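Local structure of serpin (Taeniopygia guttata, 5HGC) at residues P163-L168 with K313-V318; F20-E25 with S285-K290. The protein binds cortisol and belongs to the serpin family, most of whose members inhibit serine proteases, an activity not certain for this protein. All coordinates share one frame; numbering follows the deposited sequence.

How the contacts relate
Along the chain the segments alternate: 20-25 of contact 2, 163-168 of contact 1, 285-290 of contact 2, then 313-318 of contact 1. Contact 1 joins two strands of the main serpin β-sheet at their starting ends, and contact 2 packs two helices against each other; their centres lie 19 Å apart. Helix 39-52 is common to both, since Phe-46 touches Val-317 of the sheet and Leu-288 of the short helix. The carboxylate of Glu-283 ties them more closely, its OE2 accepting from Val-317 N and bonding Ser-285 OG, while Val-317 CG1 lies 4.0 Å from Ser-285 OG. The start of strand 316-325 and helix 285-290 are thus joined through Phe-46 and Glu-283.

Contact 1: P163-L168 with K313-V318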
loop_
_atom_site.group_PDB
_atom_site.type_symbol
_atom_site.label_atom_id
_atom_site.label_comp_id
_atom_site.label_asym_id
_atom_site.label_seq_id
_atom_site.Cartn_x
_atom_site.Cartn_y
_atom_site.Cartn_z
ATOM N N PRO A 163 -22.316 1.225 -17.495
ATOM C CA PRO A 163 -22.500 0.172 -18.525
ATOM C C PRO A 163 -21.658 0.351 -19.789
ATOM O O PRO A 163 -21.508 -0.577 -20.568
ATOM C CB PRO A 163 -24.004 0.227 -18.852
ATOM C CG PRO A 163 -24.488 1.510 -18.296
ATOM C CD PRO A 163 -23.602 1.850 -17.135
ATOM N N GLN A 164 -21.079 1.519 -19.955
ATOM C CA GLN A 164 -20.098 1.745 -20.993
ATOM C C GLN A 164 -18.584 1.505 -20.643
ATOM O O GLN A 164 -17.661 2.025 -21.347
ATOM C CB GLN A 164 -20.306 3.161 -21.500
ATOM C CG GLN A 164 -21.097 3.191 -22.790
ATOM C CD GLN A 164 -20.894 4.486 -23.526
ATOM O OE1 GLN A 164 -21.100 5.574 -22.947
ATOM N NE2 GLN A 164 -20.479 4.392 -24.809
ATOM N N THR A 165 -18.336 0.761 -19.552
ATOM C CA THR A 165 -16.975 0.524 -19.066
ATOM C C THR A 165 -16.263 -0.272 -20.122
ATOM O O THR A 165 -16.754 -1.263 -20.618
ATOM C CB THR A 165 -16.971 -0.241 -17.734
ATOM O OG1 THR A 165 -17.650 0.538 -16.751
ATOM C CG2 THR A 165 -15.568 -0.492 -17.234
ATOM N N VAL A 166 -15.100 0.202 -20.488
ATOM C CA VAL A 166 -14.290 -0.538 -21.423
ATOM C C VAL A 166 -13.434 -1.542 -20.613
ATOM O O VAL A 166 -13.508 -2.753 -20.841
ATOM C CB VAL A 166 -13.500 0.459 -22.292
ATOM C CG1 VAL A 166 -12.458 -0.233 -23.129
ATOM C CG2 VAL A 166 -14.453 1.206 -23.226
ATOM N N MET A 167 -12.667 -1.026 -19.638
ATOM C CA MET A 167 -11.779 -1.841 -18.775
ATOM C C MET A 167 -11.722 -1.291 -17.351
ATOM O O MET A 167 -11.537 -0.083 -17.137
ATOM C CB MET A 167 -10.374 -1.920 -19.381
ATOM C CG MET A 167 -9.331 -2.472 -18.445
ATOM S SD MET A 167 -7.793 -2.878 -19.274
ATOM C CE MET A 167 -7.223 -1.270 -19.777
ATOM N N LEU A 168 -11.943 -2.189 -16.407
ATOM C CA LEU A 168 -11.707 -1.990 -15.006
ATOM C C LEU A 168 -10.351 -2.623 -14.606
ATOM O O LEU A 168 -10.151 -3.825 -14.758
ATOM C CB LEU A 168 -12.855 -2.650 -14.221
ATOM C CG LEU A 168 -12.672 -2.657 -12.695
ATOM C CD1 LEU A 168 -12.612 -1.234 -12.132
ATOM C CD2 LEU A 168 -13.732 -3.449 -11.963
ATOM N N LYS A 313 -8.919 1.843 -23.432
ATOM C CA LYS A 313 -8.455 2.841 -22.469
ATOM C C LYS A 313 -8.906 2.348 -21.106
ATOM O O LYS A 313 -9.784 1.470 -21.002
ATOM C CB LYS A 313 -9.072 4.224 -22.756
ATOM C CG LYS A 313 -10.560 4.301 -22.384
ATOM C CD LYS A 313 -11.141 5.662 -22.724
ATOM C CE LYS A 313 -12.665 5.595 -22.628
ATOM N NZ LYS A 313 -13.306 6.615 -23.506
ATOM N N VAL A 314 -8.336 2.907 -20.046
ATOM C CA VAL A 314 -8.683 2.425 -18.721
ATOM C C VAL A 314 -9.852 3.250 -18.297
ATOM O O VAL A 314 -9.708 4.442 -18.164
ATOM C CB VAL A 314 -7.486 2.526 -17.741
ATOM C CG1 VAL A 314 -7.846 2.019 -16.354
ATOM C CG2 VAL A 314 -6.318 1.745 -18.313
ATOM N N SER A 315 -11.005 2.618 -18.112
ATOM C CA SER A 315 -12.211 3.344 -17.707
ATOM C C SER A 315 -12.163 3.698 -16.212
ATOM O O SER A 315 -12.505 4.790 -15.820
ATOM C CB SER A 315 -13.504 2.555 -18.019
ATOM O OG SER A 315 -13.664 2.321 -19.397
ATOM N N LYS A 316 -11.713 2.756 -15.399
ATOM C CA LYS A 316 -11.820 2.824 -13.962
ATOM C C LYS A 316 -10.667 1.936 -13.448
ATOM O O LYS A 316 -10.427 0.852 -14.006
ATOM C CB LYS A 316 -13.173 2.270 -13.569
ATOM C CG LYS A 316 -13.995 3.205 -12.713
ATOM C CD LYS A 316 -14.897 2.440 -11.714
ATOM C CE LYS A 316 -15.702 3.390 -10.807
ATOM N NZ LYS A 316 -16.317 2.755 -9.620
ATOM N N VAL A 317 -9.907 2.443 -12.467
ATOM C CA VAL A 317 -8.950 1.660 -11.659
ATOM C C VAL A 317 -9.330 1.827 -10.228
ATOM O O VAL A 317 -9.304 2.934 -9.706
ATOM C CB VAL A 317 -7.471 1.986 -11.913
ATOM C CG1 VAL A 317 -7.215 3.472 -12.091
ATOM C CG2 VAL A 317 -6.555 1.373 -10.843
ATOM N N VAL A 318 -9.771 0.728 -9.626
ATOM C CA VAL A 318 -10.092 0.644 -8.201
ATOM C C VAL A 318 -8.967 -0.041 -7.452
ATOM O O VAL A 318 -8.528 -1.117 -7.864
ATOM C CB VAL A 318 -11.402 -0.103 -7.941
ATOM C CG1 VAL A 318 -11.775 0.015 -6.464
ATOM C CG2 VAL A 318 -12.493 0.569 -8.763
#
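Ser-315 carries most of the polar part of this contact. Its OG, turned back beside its own N (chi1 -62°), accepts the Val-166 N-H at 2.8 Å, fairly straight (160°); serine suits the spot because so short a side chain can stand in for a strand's carbonyl. Met-167 O takes two N-H groups, Ser-315 N at 2.9 Å, in the carbonyl plane, and more weakly Lys-316 N at 3.3 Å, so one oxygen starts the parallel pairing. Leu-168 and Lys-316 form the bridge, with a CA-H...O contact from Leu-168 CA to Lys-316 O (3.3 Å). Met-167, long and unbranched, extends through chi2, then turns at chi3 (66°) to bring CE obliquely onto Val-314 CG2 at 3.5 Å. Leu-168 sends CD1 across to the neighbouring strand, beside Lys-316 CB and obliquely against Val-318 CG2 (3.8 Å). Lys-313 CB starts away from the other segment; its NZ is hydrogen-bonded to Asn-299 OD1. Strands 167-176 and 316-325 are the pair between which a cleaved serpin takes up its reactive loop; here they pair directly. Strand 100-106 lies along the other edge of 167-176, strand 265-283 beyond 316-325, and helix 39-52 packs on Val-314 and Val-317.

Contact 2: F20-E25 with S285-K290; sequences FQFFRE and SNTLRK
The helical segments 20-25 and 285-290 cross with their N-to-C directions 116° apart and their axes 10.1 Å from each other at closest approach, the nearest CA atoms being those of Glu-25 and Thr-287. Each contributes side chains three residues apart, Phe-22 and Glu-25 from one, Thr-287 and Lys-290 from the other, with Leu-288 beside them. The centre is the methyl of Thr-287. Its CG2, anti to the backbone N, stands over one face of the Phe-22 ring as a CH-pi contact, 3.9 Å from the ring centroid and displaced toward the rim, so that CE2 is the closest ring atom at 3.6 Å. Phe-22 has CG anti to its own N (chi1 -172°), which swings the ring toward the second helix. Leu-288 CD2 meets that ring at its edge and in its plane, 3.8 Å from CE2; a flat phenyl suits the place by offering a face to one neighbour and an edge to the other. In the serpin fold these are the long N-terminal helix 12-29 and a short helix after strand 265-283; helix 39-52 adds Ile-42 to Phe-22 and Phe-46 to Leu-288, and the ring of Tyr-37 also meets that of Phe-22. Threonine suits the junction because its methyl serves the aromatic face while OG1 makes a weak hydrogen bond to Glu-29. Toward the outer margin, Glu-25 rests CB against Thr-287 CG2 at 3.9 Å, then bends at chi2 (-58°) so that OE1 lies alongside aliphatic Lys-290 CD, 3.9 Å away. Lys-290 NZ remains 5.7 Å from Glu-25 OE1, too far for a salt bridge, although the opposite charges probably attract. The side chain of Phe-22 is about 14 Å from the bound cortisol, so the contact is not part of that pocket.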
loop_
_atom_site.group_PDB
_atom_site.type_symbol
_atom_site.label_atom_id
_atom_site.label_comp_id
_atom_site.label_asym_id
_atom_site.label_seq_id
_atom_site.Cartn_x
_atom_site.Cartn_y
_atom_site.Cartn_z
ATOM N N PHE A 20 5.450 8.062 -1.955
ATOM C CA PHE A 20 5.209 9.320 -1.263
ATOM C C PHE A 20 4.606 10.501 -2.070
ATOM O O PHE A 20 3.809 11.273 -1.494
ATOM C CB PHE A 20 6.382 9.678 -0.333
ATOM C CG PHE A 20 6.621 8.614 0.705
ATOM C CD1 PHE A 20 5.718 8.440 1.758
ATOM C CD2 PHE A 20 7.677 7.718 0.569
ATOM C CE1 PHE A 20 5.893 7.407 2.678
ATOM C CE2 PHE A 20 7.851 6.682 1.486
ATOM C CZ PHE A 20 6.967 6.522 2.543
ATOM N N GLN A 21 4.889 10.628 -3.381
ATOM C CA GLN A 21 4.098 11.633 -4.148
ATOM C C GLN A 21 2.631 11.306 -4.110
ATOM O O GLN A 21 1.788 12.203 -3.985
ATOM C CB GLN A 21 4.480 11.760 -5.606
ATOM C CG GLN A 21 5.922 12.090 -5.832
ATOM C CD GLN A 21 6.338 11.773 -7.241
ATOM O OE1 GLN A 21 5.537 11.967 -8.192
ATOM N NE2 GLN A 21 7.597 11.279 -7.398
ATOM N N PHE A 22 2.326 10.019 -4.229
ATOM C CA PHE A 22 0.952 9.610 -4.237
ATOM C C PHE A 22 0.319 10.070 -2.942
ATOM O O PHE A 22 -0.778 10.688 -2.991
ATOM C CB PHE A 22 0.814 8.098 -4.427
ATOM C CG PHE A 22 -0.602 7.648 -4.628
ATOM C CD1 PHE A 22 -1.437 7.420 -3.547
ATOM C CD2 PHE A 22 -1.102 7.422 -5.923
ATOM C CE1 PHE A 22 -2.760 7.010 -3.748
ATOM C CE2 PHE A 22 -2.410 6.990 -6.126
ATOM C CZ PHE A 22 -3.256 6.805 -5.042
ATOM N N PHE A 23 0.999 9.753 -1.815
ATOM C CA PHE A 23 0.587 10.160 -0.464
ATOM C C PHE A 23 0.338 11.674 -0.323
ATOM O O PHE A 23 -0.730 12.059 0.197
ATOM C CB PHE A 23 1.625 9.747 0.592
ATOM C CG PHE A 23 1.173 9.988 2.007
ATOM C CD1 PHE A 23 0.036 9.350 2.520
ATOM C CD2 PHE A 23 1.837 10.885 2.821
ATOM C CE1 PHE A 23 -0.401 9.542 3.836
ATOM C CE2 PHE A 23 1.390 11.095 4.142
ATOM C CZ PHE A 23 0.278 10.414 4.652
ATOM N N ARG A 24 1.304 12.503 -0.784
ATOM C CA ARG A 24 1.169 13.980 -0.764
ATOM C C ARG A 24 -0.088 14.433 -1.477
ATOM O O ARG A 24 -0.853 15.202 -0.901
ATOM C CB ARG A 24 2.460 14.747 -1.194
ATOM C CG ARG A 24 3.655 14.395 -0.277
ATOM C CD ARG A 24 4.878 15.274 -0.384
ATOM N NE ARG A 24 5.624 15.132 -1.639
ATOM C CZ ARG A 24 6.446 14.119 -1.957
ATOM N NH1 ARG A 24 6.632 13.091 -1.134
ATOM N NH2 ARG A 24 7.077 14.119 -3.128
ATOM N N GLU A 25 -0.330 13.874 -2.676
ATOM C CA GLU A 25 -1.512 14.148 -3.515
ATOM C C GLU A 25 -2.815 13.809 -2.860
ATOM O O GLU A 25 -3.733 14.627 -2.840
ATOM C CB GLU A 25 -1.460 13.406 -4.861
ATOM C CG GLU A 25 -0.574 14.017 -5.940
ATOM C CD GLU A 25 -0.938 15.470 -6.332
ATOM O OE1 GLU A 25 -2.088 15.976 -6.081
ATOM O OE2 GLU A 25 -0.028 16.097 -6.928
ATOM N N SER A 285 -7.733 7.346 -10.617
ATOM C CA SER A 285 -7.511 8.077 -11.866
ATOM C C SER A 285 -7.037 9.515 -11.713
ATOM O O SER A 285 -6.000 9.848 -12.292
ATOM C CB SER A 285 -8.784 8.099 -12.692
ATOM O OG SER A 285 -8.987 6.845 -13.277
ATOM N N ASN A 286 -7.780 10.361 -10.969
ATOM C CA ASN A 286 -7.435 11.789 -10.837
ATOM C C ASN A 286 -6.043 11.933 -10.332
ATOM O O ASN A 286 -5.279 12.799 -10.829
ATOM C CB ASN A 286 -8.252 12.516 -9.775
ATOM C CG ASN A 286 -9.715 12.449 -10.004
ATOM O OD1 ASN A 286 -10.194 12.005 -11.053
ATOM N ND2 ASN A 286 -10.459 12.883 -8.998
ATOM N N THR A 287 -5.754 11.110 -9.302
ATOM C CA THR A 287 -4.531 11.185 -8.538
ATOM C C THR A 287 -3.423 10.890 -9.516
ATOM O O THR A 287 -2.467 11.660 -9.604
ATOM C CB THR A 287 -4.528 10.187 -7.369
ATOM O OG1 THR A 287 -5.742 10.314 -6.614
ATOM C CG2 THR A 287 -3.337 10.430 -6.478
ATOM N N LEU A 288 -3.586 9.821 -10.306
ATOM C CA LEU A 288 -2.571 9.467 -11.284
ATOM C C LEU A 288 -2.512 10.467 -12.439
ATOM O O LEU A 288 -1.421 10.723 -12.963
ATOM C CB LEU A 288 -2.734 8.018 -11.773
ATOM C CG LEU A 288 -2.776 6.981 -10.642
ATOM C CD1 LEU A 288 -3.221 5.688 -11.254
ATOM C CD2 LEU A 288 -1.481 6.794 -9.851
ATOM N N ARG A 289 -3.660 11.025 -12.844
ATOM C CA ARG A 289 -3.670 12.117 -13.847
ATOM C C ARG A 289 -2.789 13.269 -13.350
ATOM O O ARG A 289 -1.842 13.686 -14.053
ATOM C CB ARG A 289 -5.075 12.599 -14.170
ATOM C CG ARG A 289 -5.754 11.888 -15.323
ATOM C CD ARG A 289 -7.109 12.527 -15.651
ATOM N NE ARG A 289 -8.148 12.264 -14.628
ATOM C CZ ARG A 289 -9.099 11.316 -14.695
ATOM N NH1 ARG A 289 -9.983 11.183 -13.688
ATOM N NH2 ARG A 289 -9.178 10.497 -15.755
ATOM N N LYS A 290 -3.051 13.712 -12.107
ATOM C CA LYS A 290 -2.246 14.739 -11.455
ATOM C C LYS A 290 -0.794 14.322 -11.383
ATOM O O LYS A 290 0.065 15.181 -11.369
ATOM C CB LYS A 290 -2.764 15.092 -10.067
ATOM C CG LYS A 290 -3.983 15.967 -10.096
ATOM C CD LYS A 290 -4.830 15.823 -8.837
ATOM C CE LYS A 290 -6.200 16.478 -9.045
ATOM N NZ LYS A 290 -7.351 15.832 -8.335
#